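Local atomic coordinates of putative hemin transport system, substrate-binding protein (Burkholderia cenocepacia J2315, PDB entry 5GIZ), a protein that binds heme in the periplasm and probably delivers it to an ABC transporter in the inner membrane for uptake. Residues 76-79 / 80-83; 109-112 / 113-117; 180-183 / 184-188; 253-256 / 257-261. All blocks are in the same frame, centred on the assembly; numbering follows the deposited sequence. Where two conformers were deposited one is given.

Contact 1 (76-79 / 80-83)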
ATOM      1  N   ALA A  76       3.514  -3.007 -11.997  1.00 24.65           N
ATOM      2  CA  ALA A  76       2.713  -3.233 -13.214  1.00 22.76           C
ATOM      3  C   ALA A  76       3.373  -4.216 -14.197  1.00 22.38           C
ATOM      4  O   ALA A  76       4.538  -4.093 -14.484  1.00 23.58           O
ATOM      5  CB  ALA A  76       2.459  -1.902 -13.900  1.00 22.39           C
ATOM      6  N   GLY A  77       2.613  -5.183 -14.681  1.00 23.10           N
ATOM      7  CA  GLY A  77       3.111  -6.216 -15.569  1.00 22.50           C
ATOM      8  C   GLY A  77       2.025  -7.126 -16.088  1.00 24.16           C
ATOM      9  O   GLY A  77       0.846  -6.872 -15.874  1.00 21.48           O
ATOM     10  N   PRO A  78       2.393  -8.203 -16.805  1.00 23.83           N
ATOM     11  CA  PRO A  78       3.767  -8.656 -16.951  1.00 25.12           C
ATOM     12  C   PRO A  78       4.500  -7.848 -17.993  1.00 24.92           C
ATOM     13  O   PRO A  78       3.900  -7.049 -18.704  1.00 23.92           O
ATOM     14  CB  PRO A  78       3.592 -10.111 -17.412  1.00 25.95           C
ATOM     15  CG  PRO A  78       2.352 -10.104 -18.183  1.00 25.57           C
ATOM     16  CD  PRO A  78       1.445  -9.112 -17.473  1.00 24.35           C
ATOM     17  N   PRO A  79       5.812  -8.062 -18.107  1.00 25.14           N
ATOM     18  CA  PRO A  79       6.546  -7.305 -19.103  1.00 26.08           C
ATOM     19  C   PRO A  79       6.011  -7.369 -20.550  1.00 25.59           C
ATOM     20  O   PRO A  79       6.090  -6.368 -21.254  1.00 25.03           O
ATOM     21  CB  PRO A  79       7.969  -7.881 -18.976  1.00 26.20           C
ATOM     22  CG  PRO A  79       8.083  -8.178 -17.526  1.00 25.69           C
ATOM     23  CD  PRO A  79       6.709  -8.661 -17.095  1.00 25.55           C
ATOM     24  N   THR A  80       5.494  -8.517 -21.020  1.00 25.72           N
ATOM     25  CA  THR A  80       4.960  -8.608 -22.362  0.51 26.08           C
ATOM     26  C   THR A  80       3.738  -7.698 -22.557  1.00 25.53           C
ATOM     27  O   THR A  80       3.526  -7.175 -23.651  1.00 26.44           O
ATOM     28  CB  THR A  80       4.551 -10.055 -22.703  0.51 26.98           C
ATOM     29  OG1 THR A  80       3.896 -10.639 -21.570  0.51 26.73           O
ATOM     30  CG2 THR A  80       5.768 -10.882 -23.048  0.51 27.35           C
ATOM     31  N   ALA A  81       2.931  -7.539 -21.515  1.00 26.04           N
ATOM     32  CA  ALA A  81       1.742  -6.668 -21.598  1.00 24.17           C
ATOM     33  C   ALA A  81       2.192  -5.188 -21.693  1.00 23.86           C
ATOM     34  O   ALA A  81       1.778  -4.446 -22.587  1.00 23.63           O
ATOM     35  CB  ALA A  81       0.794  -6.907 -20.427  1.00 25.19           C
ATOM     36  N   ILE A  82       3.121  -4.784 -20.848  1.00 23.59           N
ATOM     37  CA  ILE A  82       3.638  -3.412 -20.915  1.00 23.80           C
ATOM     38  C   ILE A  82       4.248  -3.158 -22.286  1.00 25.02           C
ATOM     39  O   ILE A  82       4.083  -2.094 -22.906  1.00 24.48           O
ATOM     40  CB  ILE A  82       4.671  -3.133 -19.801  1.00 24.69           C
ATOM     41  CG1 ILE A  82       4.047  -3.210 -18.416  1.00 24.93           C
ATOM     42  CG2 ILE A  82       5.302  -1.765 -19.994  1.00 25.15           C
ATOM     43  CD1 ILE A  82       2.946  -2.184 -18.160  1.00 24.57           C
ATOM     44  N   ALA A  83       4.996  -4.132 -22.778  1.00 24.69           N
ATOM     45  CA  ALA A  83       5.629  -3.956 -24.058  1.00 24.82           C
ATOM     46  C   ALA A  83       4.591  -3.796 -25.188  1.00 24.39           C
ATOM     47  O   ALA A  83       4.801  -2.996 -26.108  1.00 25.23           O
ATOM     48  CB  ALA A  83       6.549  -5.129 -24.320  1.00 24.99           C
TER
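Pro79 O accepts from Ala83 N at 2.9 Å in the first turn of helix 79-87, and the methyl CB of Ala83 sits close against Pro79 O at 3.3 Å. Pro78 O serves two donors: Ile82 N donates to Pro78 O at 3.2 Å, whereas the bond from Ala81 N is weak and bent. The ring of Pro78 lies beside the turn, with Pro78 CD 3.7 Å from Ala81 CB. Ile82 turns CG1 back toward the preceding loop (chi1 -64°, CG1 anti to the carbonyl carbon). Ile82 CG1 therefore passes 3.9 Å from Pro78 O, and Ile82 CD1 reaches Ala76 CB at 4.3 Å. The peptide bond before Pro78 is cis, a sharp bend directly ahead of the helix. Gly77 pairs through its backbone with Gln54 and Leu57 of the small hairpin, where Gln54 and Arg55 contact heme in another structure of this protein. This is a helix N-terminus with Pro78 as N-cap and a proline in the first helical position, placed between a strand of the parallel sheet and its following helix, beside the heme-binding hairpin.

Contact 2 (109-112 / 113-117)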
ATOM      1  N   THR A 109       4.910  14.406  -6.957  1.00 13.70           N
ATOM      2  CA  THR A 109       5.476  15.350  -7.898  1.00 14.86           C
ATOM      3  C   THR A 109       5.547  14.738  -9.297  1.00 15.05           C
ATOM      4  O   THR A 109       5.341  15.448 -10.302  1.00 15.79           O
ATOM      5  CB  THR A 109       6.893  15.823  -7.442  1.00 15.10           C
ATOM      6  OG1 THR A 109       7.819  14.738  -7.330  1.00 16.63           O
ATOM      7  CG2 THR A 109       6.753  16.536  -6.113  1.00 15.52           C
ATOM      8  N   GLY A 110       5.859  13.443  -9.376  1.00 15.22           N
ATOM      9  CA  GLY A 110       5.944  12.722 -10.648  1.00 15.36           C
ATOM     10  C   GLY A 110       4.616  12.596 -11.394  1.00 15.40           C
ATOM     11  O   GLY A 110       4.514  12.800 -12.604  1.00 15.81           O
ATOM     12  N   VAL A 111       3.569  12.224 -10.662  1.00 14.87           N
ATOM     13  CA  VAL A 111       2.270  12.109 -11.277  1.00 14.83           C
ATOM     14  C   VAL A 111       1.832  13.544 -11.688  1.00 15.35           C
ATOM     15  O   VAL A 111       1.349  13.749 -12.776  1.00 15.69           O
ATOM     16  CB  VAL A 111       1.248  11.445 -10.313  1.00 14.66           C
ATOM     17  CG1 VAL A 111      -0.183  11.645 -10.822  1.00 14.72           C
ATOM     18  CG2 VAL A 111       1.600   9.968 -10.152  1.00 14.76           C
ATOM     19  N   ALA A 112       2.051  14.554 -10.826  1.00 16.01           N
ATOM     20  CA  ALA A 112       1.624  15.913 -11.189  1.00 17.25           C
ATOM     21  C   ALA A 112       2.359  16.426 -12.458  1.00 18.24           C
ATOM     22  O   ALA A 112       1.754  17.090 -13.324  1.00 19.38           O
ATOM     23  CB  ALA A 112       1.845  16.870 -10.023  1.00 17.06           C
ATOM     24  N   GLN A 113       3.638  16.075 -12.580  1.00 18.88           N
ATOM     25  CA  GLN A 113       4.402  16.396 -13.787  1.00 20.48           C
ATOM     26  C   GLN A 113       3.818  15.711 -15.016  1.00 19.80           C
ATOM     27  O   GLN A 113       3.596  16.368 -16.041  1.00 20.34           O
ATOM     28  CB  GLN A 113       5.861  15.963 -13.662  1.00 23.15           C
ATOM     29  CG  GLN A 113       6.674  16.108 -14.976  1.00 27.14           C
ATOM     30  CD  GLN A 113       6.809  17.530 -15.501  1.00 32.24           C
ATOM     31  OE1 GLN A 113       6.899  17.752 -16.723  1.00 37.03           O
ATOM     32  NE2 GLN A 113       6.852  18.503 -14.597  1.00 36.20           N
ATOM     33  N   ALA A 114       3.567  14.394 -14.913  1.00 18.74           N
ATOM     34  CA  ALA A 114       3.077  13.610 -16.044  1.00 19.24           C
ATOM     35  C   ALA A 114       1.741  14.141 -16.537  1.00 19.38           C
ATOM     36  O   ALA A 114       1.454  14.094 -17.739  1.00 20.25           O
ATOM     37  CB  ALA A 114       2.951  12.144 -15.672  1.00 18.23           C
ATOM     38  N   LEU A 115       0.929  14.640 -15.601  1.00 18.99           N
ATOM     39  CA  LEU A 115      -0.435  15.141 -15.868  1.00 19.69           C
ATOM     40  C   LEU A 115      -0.487  16.653 -16.186  1.00 21.30           C
ATOM     41  O   LEU A 115      -1.563  17.188 -16.431  1.00 20.36           O
ATOM     42  CB  LEU A 115      -1.373  14.808 -14.703  1.00 19.44           C
ATOM     43  CG  LEU A 115      -1.623  13.314 -14.458  1.00 19.40           C
ATOM     44  CD1 LEU A 115      -2.540  13.154 -13.258  1.00 18.37           C
ATOM     45  CD2 LEU A 115      -2.201  12.602 -15.670  1.00 20.40           C
ATOM     46  N   ASP A 116       0.682  17.280 -16.180  1.00 21.74           N
ATOM     47  CA  ASP A 116       0.857  18.713 -16.462  1.00 24.38           C
ATOM     48  C   ASP A 116       0.015  19.543 -15.511  1.00 24.78           C
ATOM     49  O   ASP A 116      -0.676  20.506 -15.900  1.00 26.30           O
ATOM     50  CB  ASP A 116       0.536  18.993 -17.927  1.00 26.60           C
ATOM     51  CG  ASP A 116       0.893  20.390 -18.352  1.00 28.81           C
ATOM     52  OD1 ASP A 116       1.854  21.016 -17.834  1.00 30.71           O
ATOM     53  OD2 ASP A 116       0.188  20.851 -19.280  1.00 31.81           O
ATOM     54  N   VAL A 117       0.065  19.155 -14.237  1.00 23.73           N
ATOM     55  CA  VAL A 117      -0.559  19.952 -13.190  1.00 23.88           C
ATOM     56  C   VAL A 117       0.436  20.236 -12.068  1.00 25.15           C
ATOM     57  O   VAL A 117       0.211  19.876 -10.911  1.00 21.66           O
ATOM     58  CB  VAL A 117      -1.854  19.317 -12.665  1.00 23.48           C
ATOM     59  CG1 VAL A 117      -2.953  19.382 -13.730  1.00 24.47           C
ATOM     60  CG2 VAL A 117      -1.658  17.856 -12.199  1.00 22.68           C
TER
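Val111 and Leu115, one helical turn apart, lie side by side and point the same way. Val111 carries CG1 anti to its own N (chi1 166°), which turns that branch along the helix, and Val111 CG1 meets Leu115 CD1 at 3.7 Å. Leu115 is extended beyond CG, and its chi1 of -65° holds Leu115 CG over the carbonyl of the previous turn, 3.4 Å from Val111 O. The backbone here is regular helix: Gln113 N, Ala114 N and Leu115 N each bond to the carbonyl four residues back. Gln113 bends at chi2, and its amide leads away from the turn. The next bonds break the pattern. Ala112 O accepts from Val117 N at 2.8 Å, while Asp116 N binds Gln113 O at 3.1 Å. Asp116 has a positive phi (57°), and its carboxylate forms a salt bridge with Arg29. Val117 places CG2 between its backbone N and carbonyl carbon, bringing Val117 CG2 to 4.2 Å from Ala112 CB. Val111 also packs on helix 13-23, and Leu115 on strands 30-35 and 69-72. This is a Schellman motif with an apolar pair across the bonded loop, ending helix 101-114 where Val117 takes the N-cap position of helix 118-141.

Contact 3 (180-183 / 184-188)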
ATOM      1  N   GLY A 180       6.308   3.328  15.134  1.00 10.97           N
ATOM      2  CA  GLY A 180       7.012   3.270  16.416  1.00 11.57           C
ATOM      3  C   GLY A 180       7.231   1.863  16.909  1.00 11.88           C
ATOM      4  O   GLY A 180       7.531   1.670  18.088  1.00 13.26           O
ATOM      5  N   ALA A 181       7.065   0.875  16.052  1.00 11.14           N
ATOM      6  CA  ALA A 181       7.224  -0.510  16.414  1.00 11.35           C
ATOM      7  C   ALA A 181       8.404  -1.155  15.695  1.00 11.74           C
ATOM      8  O   ALA A 181       9.130  -0.470  14.970  1.00 11.96           O
ATOM      9  CB  ALA A 181       5.937  -1.255  16.134  1.00 11.16           C
ATOM     10  N   ARG A 182       8.615  -2.444  15.915  1.00 12.59           N
ATOM     11  CA  ARG A 182       9.707  -3.206  15.283  0.60 13.79           C
ATOM     12  C   ARG A 182       9.121  -4.424  14.579  1.00 12.69           C
ATOM     13  O   ARG A 182       8.217  -5.067  15.098  1.00 12.14           O
ATOM     14  CB  ARG A 182      10.673  -3.686  16.375  0.60 15.91           C
ATOM     15  CG  ARG A 182      12.048  -4.165  15.930  0.60 19.25           C
ATOM     16  CD  ARG A 182      12.860  -4.516  17.187  0.60 22.12           C
ATOM     17  NE  ARG A 182      14.220  -4.982  16.941  0.60 28.35           N
ATOM     18  CZ  ARG A 182      15.152  -5.099  17.890  0.60 29.28           C
ATOM     19  NH1 ARG A 182      14.879  -4.784  19.158  0.60 32.96           N
ATOM     20  NH2 ARG A 182      16.373  -5.521  17.575  0.60 32.58           N
ATOM     21  N   ASN A 183       9.640  -4.782  13.418  1.00 12.68           N
ATOM     22  CA  ASN A 183       9.215  -5.992  12.759  1.00 12.56           C
ATOM     23  C   ASN A 183       9.684  -7.200  13.546  1.00 13.80           C
ATOM     24  O   ASN A 183      10.899  -7.339  13.822  1.00 15.33           O
ATOM     25  CB  ASN A 183       9.705  -5.998  11.304  1.00 12.50           C
ATOM     26  CG  ASN A 183       9.057  -7.085  10.473  1.00 12.35           C
ATOM     27  OD1 ASN A 183       8.418  -8.000  10.996  1.00 11.97           O
ATOM     28  ND2 ASN A 183       9.202  -7.011   9.130  1.00 12.13           N
ATOM     29  N   ALA A 184       8.746  -8.053  13.916  1.00 13.47           N
ATOM     30  CA  ALA A 184       9.079  -9.256  14.700  1.00 13.70           C
ATOM     31  C   ALA A 184       9.927 -10.210  13.854  1.00 14.46           C
ATOM     32  O   ALA A 184      10.755 -10.930  14.370  1.00 16.17           O
ATOM     33  CB  ALA A 184       7.836  -9.944  15.163  1.00 13.40           C
ATOM     34  N   MET A 185       9.714 -10.185  12.546  1.00 14.88           N
ATOM     35  CA  MET A 185      10.521 -10.946  11.609  1.00 15.52           C
ATOM     36  C   MET A 185      11.773 -10.164  11.169  1.00 16.31           C
ATOM     37  O   MET A 185      11.658  -9.041  10.684  1.00 15.77           O
ATOM     38  CB  MET A 185       9.716 -11.275  10.349  1.00 15.70           C
ATOM     39  CG  MET A 185       8.385 -11.975  10.534  1.00 16.07           C
ATOM     40  SD  MET A 185       8.476 -13.444  11.599  1.00 19.24           S
ATOM     41  CE  MET A 185       9.589 -14.443  10.698  1.00 19.96           C
ATOM     42  N   GLN A 186      12.947 -10.807  11.324  1.00 18.03           N
ATOM     43  CA  GLN A 186      14.233 -10.234  10.955  1.00 18.84           C
ATOM     44  C   GLN A 186      15.066 -11.265  10.246  1.00 20.81           C
ATOM     45  O   GLN A 186      14.899 -12.455  10.492  1.00 22.87           O
ATOM     46  CB  GLN A 186      14.966  -9.759  12.202  1.00 19.93           C
ATOM     47  CG  GLN A 186      14.269  -8.614  12.919  1.00 19.41           C
ATOM     48  CD  GLN A 186      14.274  -7.317  12.104  1.00 20.06           C
ATOM     49  OE1 GLN A 186      15.207  -7.061  11.329  1.00 20.78           O
ATOM     50  NE2 GLN A 186      13.241  -6.477  12.299  1.00 19.32           N
ATOM     51  N   GLY A 187      15.950 -10.797   9.379  1.00 20.86           N
ATOM     52  CA  GLY A 187      16.958 -11.675   8.768  1.00 22.12           C
ATOM     53  C   GLY A 187      16.693 -12.137   7.346  1.00 22.76           C
ATOM     54  O   GLY A 187      17.468 -12.908   6.786  1.00 22.38           O
ATOM     55  N   PHE A 188      15.612 -11.670   6.732  1.00 20.66           N
ATOM     56  CA  PHE A 188      15.345 -11.949   5.346  1.00 20.93           C
ATOM     57  C   PHE A 188      14.547 -10.795   4.751  1.00 20.11           C
ATOM     58  O   PHE A 188      13.895 -10.030   5.483  1.00 18.91           O
ATOM     59  CB  PHE A 188      14.552 -13.253   5.179  1.00 21.15           C
ATOM     60  CG  PHE A 188      13.180 -13.219   5.804  1.00 21.09           C
ATOM     61  CD1 PHE A 188      13.028 -13.502   7.136  1.00 21.93           C
ATOM     62  CD2 PHE A 188      12.072 -12.931   5.054  1.00 20.56           C
ATOM     63  CE1 PHE A 188      11.760 -13.467   7.734  1.00 21.56           C
ATOM     64  CE2 PHE A 188      10.817 -12.889   5.626  1.00 20.70           C
ATOM     65  CZ  PHE A 188      10.650 -13.156   6.965  1.00 20.41           C
TER
HETATM   66  O   HOH W   1      12.102  -3.376  12.858  1.00 18.95           O
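The amide of Gln186 is aimed edge-on at the backbone carbonyl of Asn183: Gln186 NE2 donates to Asn183 O at 2.9 Å, the acceptor lies only 9° out of the amide plane, and the N-H points almost straight at it. The amide of Asn183 is used differently. Met185 N donates to Asn183 OD1 at 3.0 Å from above the carbonyl plane, 53° out of it, and so misses the lone-pair directions. Met185 O stands 3.3 Å from Asn183 CG. A third flat group, the ring of Phe188, has Met185 CE at its edge, in the ring plane, and pairs with Lys192 in a cation-pi contact. Gln186 gets back to Asn183 by folding: with chi1 at -65° and a further bend at chi2 the chain curls, Gln186 CG passes 3.7 Å from Asn183 O, and Gln186 NE2 lies 3.7 Å from Asn183 CB. A water accepts from Asn183 N at 2.9 Å and, weakly, from Gln186 NE2, bridging strand 182-183 to the loop. Asn183 ND2 is taken by Asp173 OD1 and Ala166 O, while Gln168 holds Met185 O and Gly187 N. The OD1 bond to the N-H two residues on makes an Asx turn as the chain leaves the sheet. The side chains of Asn183 and Ala172, a heme contact in another structure of this protein, are about 6 Å apart. Gln186 NE2 satisfies Asn183 O, and both ends of the buried Asn183 amide are engaged, which should set its rotation.

Contact 4 (253-256 / 257-261)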
ATOM      1  N   PRO A 253      -0.937   9.044  -0.926  1.00 10.68           N
ATOM      2  CA  PRO A 253      -1.119  10.333  -0.274  1.00 11.05           C
ATOM      3  C   PRO A 253      -1.732  10.254   1.108  1.00 11.05           C
ATOM      4  O   PRO A 253      -1.801  11.245   1.806  1.00 12.19           O
ATOM      5  CB  PRO A 253      -1.965  11.142  -1.266  1.00 11.52           C
ATOM      6  CG  PRO A 253      -2.604  10.110  -2.109  1.00 11.67           C
ATOM      7  CD  PRO A 253      -1.687   8.951  -2.192  1.00 11.34           C
ATOM      8  N   ARG A 254      -2.273   9.094   1.482  1.00 10.46           N
ATOM      9  CA  ARG A 254      -2.798   8.907   2.849  1.00 10.22           C
ATOM     10  C   ARG A 254      -1.800   8.366   3.828  1.00 10.03           C
ATOM     11  O   ARG A 254      -2.134   8.021   4.949  1.00 10.26           O
ATOM     12  CB  ARG A 254      -4.039   7.981   2.841  1.00 10.16           C
ATOM     13  CG  ARG A 254      -5.249   8.534   2.108  1.00 10.39           C
ATOM     14  CD  ARG A 254      -6.480   7.619   2.198  1.00 10.49           C
ATOM     15  NE  ARG A 254      -6.279   6.374   1.488  1.00 10.80           N
ATOM     16  CZ  ARG A 254      -7.008   5.246   1.667  1.00 11.18           C
ATOM     17  NH1 ARG A 254      -7.919   5.177   2.635  1.00 11.71           N
ATOM     18  NH2 ARG A 254      -6.777   4.177   0.926  1.00 11.36           N
ATOM     19  N   LEU A 255      -0.526   8.336   3.425  1.00  9.66           N
ATOM     20  CA  LEU A 255       0.499   7.765   4.297  1.00  9.58           C
ATOM     21  C   LEU A 255       0.440   8.350   5.738  1.00  9.35           C
ATOM     22  O   LEU A 255       0.520   7.622   6.692  1.00  9.01           O
ATOM     23  CB  LEU A 255       1.907   7.928   3.705  1.00  9.93           C
ATOM     24  CG  LEU A 255       3.009   7.279   4.538  1.00 10.13           C
ATOM     25  CD1 LEU A 255       2.988   5.774   4.556  1.00 10.18           C
ATOM     26  CD2 LEU A 255       4.359   7.748   4.037  1.00 10.44           C
ATOM     27  N   PRO A 256       0.344   9.672   5.896  1.00  9.80           N
ATOM     28  CA  PRO A 256       0.331  10.239   7.250  1.00  9.90           C
ATOM     29  C   PRO A 256      -0.832   9.711   8.088  1.00  9.92           C
ATOM     30  O   PRO A 256      -0.617   9.322   9.241  1.00  9.92           O
ATOM     31  CB  PRO A 256       0.237  11.727   7.005  1.00 10.04           C
ATOM     32  CG  PRO A 256       0.865  11.907   5.642  1.00 10.11           C
ATOM     33  CD  PRO A 256       0.323  10.732   4.865  1.00  9.93           C
ATOM     34  N   LEU A 257      -2.002   9.597   7.487  1.00 10.64           N
ATOM     35  CA  LEU A 257      -3.158   9.029   8.193  1.00 10.58           C
ATOM     36  C   LEU A 257      -3.016   7.570   8.440  1.00 10.24           C
ATOM     37  O   LEU A 257      -3.381   7.081   9.503  1.00 10.60           O
ATOM     38  CB  LEU A 257      -4.432   9.301   7.400  1.00 11.13           C
ATOM     39  CG  LEU A 257      -5.745   8.849   8.045  1.00 11.53           C
ATOM     40  CD1 LEU A 257      -6.014   9.558   9.347  1.00 11.73           C
ATOM     41  CD2 LEU A 257      -6.840   9.037   7.010  1.00 11.78           C
ATOM     42  N   ALA A 258      -2.473   6.839   7.472  1.00  9.85           N
ATOM     43  CA  ALA A 258      -2.226   5.426   7.654  1.00  9.58           C
ATOM     44  C   ALA A 258      -1.262   5.130   8.813  1.00  9.51           C
ATOM     45  O   ALA A 258      -1.497   4.231   9.615  1.00  9.17           O
ATOM     46  CB  ALA A 258      -1.693   4.812   6.383  1.00  9.99           C
ATOM     47  N   VAL A 259      -0.161   5.871   8.873  1.00  9.33           N
ATOM     48  CA  VAL A 259       0.780   5.729   9.976  1.00  9.54           C
ATOM     49  C   VAL A 259       0.114   6.151  11.322  1.00  9.98           C
ATOM     50  O   VAL A 259       0.237   5.432  12.292  1.00 10.10           O
ATOM     51  CB  VAL A 259       2.043   6.526   9.688  1.00  9.86           C
ATOM     52  CG1 VAL A 259       2.938   6.623  10.926  1.00 10.08           C
ATOM     53  CG2 VAL A 259       2.842   5.898   8.561  1.00  9.73           C
ATOM     54  N   THR A 260      -0.640   7.244  11.362  1.00 10.87           N
ATOM     55  CA  THR A 260      -1.319   7.637  12.576  1.00 11.76           C
ATOM     56  C   THR A 260      -2.292   6.540  13.008  1.00 11.45           C
ATOM     57  O   THR A 260      -2.416   6.232  14.200  1.00 11.46           O
ATOM     58  CB  THR A 260      -2.068   8.953  12.328  1.00 13.09           C
ATOM     59  OG1 THR A 260      -1.111   9.937  11.943  1.00 14.35           O
ATOM     60  CG2 THR A 260      -2.763   9.434  13.571  1.00 13.89           C
ATOM     61  N   THR A 261      -2.992   5.938  12.059  1.00 10.82           N
ATOM     62  CA  THR A 261      -3.978   4.942  12.346  1.00 10.68           C
ATOM     63  C   THR A 261      -3.371   3.663  12.825  1.00 10.60           C
ATOM     64  O   THR A 261      -3.827   3.076  13.846  1.00 11.22           O
ATOM     65  CB  THR A 261      -4.838   4.650  11.102  1.00 10.54           C
ATOM     66  OG1 THR A 261      -5.482   5.883  10.684  1.00 11.30           O
ATOM     67  CG2 THR A 261      -5.937   3.611  11.360  1.00 10.54           C
TER
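Val259 rests on the carbonyl of Leu255, one turn earlier in helix 255-269. Val259 CB lies 3.5 Å from Leu255 O. From there the branches part: CG1 is anti to the backbone N (chi1 169°), and Val259 CG2, beside that N, leans back to 3.4 Å from Leu255 O and ends 4.0 Å from Leu255 CD1, the two side chains crossing at a slant. Beyond the turn, Val259 meets Met175 and Tyr178 of helix 171-178 and Trp132 of helix 118-141. The backbone beneath is a helix N-terminus, with Arg254 as N-cap and Pro256 in the first turn, where a missing N-H costs no helical bond. Arg254 O receives Ala258 N at 2.8 Å, and Val259 N binds Leu255 O. Arg254 sends its guanidinium away from the turn, to a salt bridge with Glu17 and a cation-pi contact with Tyr41. Pro256 O is gripped twice by Thr260. Thr260 N reaches Pro256 O from one face of its plane at 3.0 Å, Thr260 OG1 from the opposite face at 2.8 Å. A chi1 of -60° puts OG1 beside the backbone N and so within range of that carbonyl. Thr261 repeats the pattern one residue on, Thr261 OG1 donating to Leu257 O at 2.7 Å while its backbone N binds the same oxygen from the other face.

In the fold
The four contacts follow one another along the chain without overlapping. Contacts 1 and 2, with centres about 23 Å apart, belong to the lobe built on the parallel sheet: one starts helix 79-87, the other ends helix 101-114. Contact 3 lies in the other lobe, on strand 182-183 of the mixed sheet, about 35 Å between centres from contact 2. Contact 4 begins the C-terminal helix 255-269, its centre about 22 Å from that of contact 2 and about 20 Å from that of contact 3. Helix 118-141, entered at contact 2, also packs against contact 4. This arrangement is consistent with a two-lobed heme-binding protein whose lobes are joined by a long helix.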